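Local coordinates for protein 6-aminohexanoate-dimer hydrolase (Bacillus anthracis, PDB 4GB7) that probably hydrolyses amide bonds of small substrates such as the 6-aminohexanoate dimer, as a serine hydrolase of the beta-lactamase clan, at residues 69-74 with 284-289. Sequence-based numbering, arbitrary orientation.
Sequences VKNNPD and EENAYY
V69 and A287 form an antiparallel hydrogen-bonded pair where strand 66-69, at the edge of a four-stranded sheet, ends against the start of strand 287-290. Two backbone bonds define the pair: V69 N to A287 O at 2.8 Å, and A287 N to V69 O. V69 CB and A287 CB, on the same face of the sheet and 3.9 Å apart, both belong to side chains that meet W278 of helix 269-278. With V69 CG2 beside its own backbone N (CG1 is anti to it, chi1 175°), that methyl reaches Y289 CD2 at 3.7 Å, approaching the ring obliquely.

Beyond the pair, a side chain takes over from the backbone: N286 OD1 accepts from N71 N at 3.0 Å, nearly straight (161°), with the donor tilted modestly from the amide plane. The N71 and N286 side chains cross at about a right angle, with their amide planes 85° apart, and N71 OD1 lies 3.1 Å from N286 OD1. As both oxygens are acceptors, this approach is not itself a bond. N71 ND2 donates to M283 O and to a water that in turn donates to E284 O. The chemistry implies that strand pairing gives way to asparagine-mediated bonding: N286 OD1 appears to stand in for E285 O, which accepts from W278 NE1, and the other amide's nitrogen joins the departing loop to M283 O directly and to E284 O through the water.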
ATOM      1  N   VAL A  69      -0.561 -11.162 -11.043  1.00 21.10           N
ATOM      2  CA  VAL A  69      -0.918 -11.809  -9.773  1.00 19.03           C
ATOM      3  C   VAL A  69      -2.298 -12.429  -9.962  1.00 18.58           C
ATOM      4  O   VAL A  69      -3.307 -11.756  -9.936  1.00 20.21           O
ATOM      5  CB  VAL A  69      -0.931 -10.780  -8.641  1.00 17.72           C
ATOM      6  CG1 VAL A  69      -1.421 -11.386  -7.323  1.00 18.59           C
ATOM      7  CG2 VAL A  69       0.430 -10.103  -8.557  1.00 19.33           C
ATOM      8  N   LYS A  70      -2.323 -13.729 -10.196  1.00 19.94           N
ATOM      9  CA  LYS A  70      -3.548 -14.409 -10.614  1.00 19.98           C
ATOM     10  C   LYS A  70      -4.531 -14.654  -9.481  1.00 17.58           C
ATOM     11  O   LYS A  70      -4.146 -15.066  -8.366  1.00 19.33           O
ATOM     12  CB  LYS A  70      -3.217 -15.751 -11.263  1.00 19.84           C
ATOM     13  CG  LYS A  70      -2.548 -15.634 -12.618  1.00 26.80           C
ATOM     14  CD  LYS A  70      -2.337 -16.981 -13.280  1.00 30.60           C
ATOM     15  CE  LYS A  70      -1.246 -17.837 -12.631  1.00 46.35           C
ATOM     16  NZ  LYS A  70      -1.200 -19.266 -13.121  1.00 49.73           N
ATOM     17  N   ASN A  71      -5.809 -14.442  -9.772  1.00 18.69           N
ATOM     18  CA  ASN A  71      -6.864 -14.942  -8.880  1.00 18.15           C
ATOM     19  C   ASN A  71      -7.155 -16.409  -9.228  1.00 19.63           C
ATOM     20  O   ASN A  71      -6.374 -17.024  -9.965  1.00 22.62           O
ATOM     21  CB  ASN A  71      -8.134 -14.096  -8.982  1.00 18.10           C
ATOM     22  CG  ASN A  71      -8.905 -14.347 -10.251  1.00 19.74           C
ATOM     23  OD1 ASN A  71      -8.330 -14.703 -11.259  1.00 20.85           O
ATOM     24  ND2 ASN A  71     -10.205 -14.069 -10.224  1.00 20.87           N
ATOM     25  N   ASN A  72      -8.227 -16.960  -8.640  1.00 21.79           N
ATOM     26  CA  ASN A  72      -8.832 -18.224  -9.081  1.00 22.94           C
ATOM     27  C   ASN A  72     -10.171 -17.966  -9.731  1.00 21.95           C
ATOM     28  O   ASN A  72     -11.186 -17.787  -9.028  1.00 22.76           O
ATOM     29  CB  ASN A  72      -9.026 -19.187  -7.942  1.00 24.70           C
ATOM     30  CG  ASN A  72      -9.502 -20.557  -8.424  1.00 25.65           C
ATOM     31  OD1 ASN A  72     -10.044 -20.700  -9.545  1.00 26.63           O
ATOM     32  ND2 ASN A  72      -9.251 -21.564  -7.631  1.00 26.53           N
ATOM     33  N   PRO A  73     -10.199 -17.989 -11.063  1.00 22.51           N
ATOM     34  CA  PRO A  73     -11.466 -17.628 -11.719  1.00 24.03           C
ATOM     35  C   PRO A  73     -12.650 -18.548 -11.416  1.00 21.85           C
ATOM     36  O   PRO A  73     -13.791 -18.153 -11.657  1.00 23.62           O
ATOM     37  CB  PRO A  73     -11.130 -17.677 -13.200  1.00 32.55           C
ATOM     38  CG  PRO A  73      -9.670 -17.503 -13.273  1.00 32.09           C
ATOM     39  CD  PRO A  73      -9.098 -18.107 -12.029  1.00 28.57           C
ATOM     40  N   ASP A  74     -12.366 -19.774 -10.959  1.00 25.36           N
ATOM     41  CA  ASP A  74     -13.384 -20.742 -10.651  1.00 25.70           C
ATOM     42  C   ASP A  74     -13.885 -20.644  -9.231  1.00 24.52           C
ATOM     43  O   ASP A  74     -14.825 -21.349  -8.873  1.00 27.70           O
ATOM     44  CB  ASP A  74     -12.830 -22.125 -10.951  1.00 30.03           C
ATOM     45  CG  ASP A  74     -12.523 -22.295 -12.428  1.00 34.70           C
ATOM     46  OD1 ASP A  74     -13.324 -21.847 -13.272  1.00 41.57           O
ATOM     47  OD2 ASP A  74     -11.482 -22.849 -12.747  1.00 43.88           O
ATOM     48  N   GLU A 284     -12.160 -11.276  -7.477  1.00 17.77           N
ATOM     49  CA  GLU A 284     -12.836 -11.215  -8.742  1.00 17.56           C
ATOM     50  C   GLU A 284     -11.924 -11.134  -9.965  1.00 17.64           C
ATOM     51  O   GLU A 284     -12.335 -11.559 -11.060  1.00 20.99           O
ATOM     52  CB  GLU A 284     -13.716  -9.956  -8.757  1.00 17.25           C
ATOM     53  CG  GLU A 284     -14.970 -10.017  -7.963  1.00 20.67           C
ATOM     54  CD  GLU A 284     -15.664  -8.665  -8.038  1.00 20.07           C
ATOM     55  OE1 GLU A 284     -16.353  -8.384  -9.056  1.00 21.95           O
ATOM     56  OE2 GLU A 284     -15.506  -7.894  -7.094  1.00 20.57           O
ATOM     57  N   GLU A 285     -10.762 -10.466  -9.803  1.00 16.45           N
ATOM     58  CA  GLU A 285      -9.859 -10.180 -10.906  1.00 15.78           C
ATOM     59  C   GLU A 285      -8.429 -10.438 -10.506  1.00 16.51           C
ATOM     60  O   GLU A 285      -8.085 -10.491  -9.303  1.00 18.50           O
ATOM     61  CB  GLU A 285      -9.974  -8.706 -11.373  1.00 17.41           C
ATOM     62  CG  GLU A 285     -11.399  -8.239 -11.710  1.00 19.34           C
ATOM     63  CD  GLU A 285     -12.042  -8.859 -12.930  1.00 19.27           C
ATOM     64  OE1 GLU A 285     -11.295  -9.420 -13.735  1.00 23.44           O
ATOM     65  OE2 GLU A 285     -13.316  -8.729 -13.082  1.00 23.30           O
ATOM     66  N   ASN A 286      -7.606 -10.597 -11.534  1.00 18.05           N
ATOM     67  CA  ASN A 286      -6.170 -10.589 -11.349  1.00 18.36           C
ATOM     68  C   ASN A 286      -5.715  -9.240 -10.783  1.00 14.94           C
ATOM     69  O   ASN A 286      -6.350  -8.181 -10.990  1.00 18.37           O
ATOM     70  CB  ASN A 286      -5.429 -10.848 -12.674  1.00 18.85           C
ATOM     71  CG  ASN A 286      -5.637 -12.249 -13.226  1.00 17.83           C
ATOM     72  OD1 ASN A 286      -5.993 -13.178 -12.513  1.00 19.00           O
ATOM     73  ND2 ASN A 286      -5.453 -12.381 -14.523  1.00 25.66           N
ATOM     74  N   ALA A 287      -4.589  -9.272 -10.108  1.00 18.99           N
ATOM     75  CA  ALA A 287      -3.842  -8.069  -9.826  1.00 16.34           C
ATOM     76  C   ALA A 287      -2.551  -8.154 -10.663  1.00 15.17           C
ATOM     77  O   ALA A 287      -2.364  -9.094 -11.464  1.00 17.93           O
ATOM     78  CB  ALA A 287      -3.569  -7.899  -8.328  1.00 18.70           C
ATOM     79  N   TYR A 288      -1.716  -7.156 -10.552  1.00 16.41           N
ATOM     80  CA  TYR A 288      -0.396  -7.193 -11.174  1.00 17.29           C
ATOM     81  C   TYR A 288       0.561  -6.242 -10.484  1.00 18.48           C
ATOM     82  O   TYR A 288       0.128  -5.229  -9.882  1.00 17.76           O
ATOM     83  CB  TYR A 288      -0.466  -6.905 -12.668  1.00 17.85           C
ATOM     84  CG  TYR A 288      -0.968  -5.545 -13.089  1.00 15.32           C
ATOM     85  CD1 TYR A 288      -0.132  -4.392 -13.070  1.00 15.05           C
ATOM     86  CD2 TYR A 288      -2.263  -5.413 -13.579  1.00 17.18           C
ATOM     87  CE1 TYR A 288      -0.638  -3.154 -13.520  1.00 16.47           C
ATOM     88  CE2 TYR A 288      -2.739  -4.201 -14.029  1.00 18.79           C
ATOM     89  CZ  TYR A 288      -1.904  -3.078 -14.011  1.00 16.15           C
ATOM     90  OH  TYR A 288      -2.332  -1.845 -14.474  1.00 17.92           O
ATOM     91  N   TYR A 289       1.849  -6.590 -10.532  1.00 18.82           N
ATOM     92  CA  TYR A 289       2.907  -5.715 -10.081  1.00 16.39           C
ATOM     93  C   TYR A 289       3.650  -5.083 -11.244  1.00 16.47           C
ATOM     94  O   TYR A 289       4.068  -5.784 -12.172  1.00 18.03           O
ATOM     95  CB  TYR A 289       3.998  -6.478  -9.325  1.00 18.37           C
ATOM     96  CG  TYR A 289       3.751  -6.730  -7.865  1.00 15.12           C
ATOM     97  CD1 TYR A 289       4.029  -5.746  -6.897  1.00 16.74           C
ATOM     98  CD2 TYR A 289       3.260  -7.965  -7.432  1.00 16.20           C
ATOM     99  CE1 TYR A 289       3.811  -5.988  -5.548  1.00 17.76           C
ATOM    100  CE2 TYR A 289       3.063  -8.202  -6.085  1.00 17.30           C
ATOM    101  CZ  TYR A 289       3.353  -7.245  -5.147  1.00 19.42           C
ATOM    102  OH  TYR A 289       3.103  -7.572  -3.817  1.00 18.41           O
TER
HETATM  103  O   HOH W   1     -11.716 -13.872 -12.800  1.00 25.74           O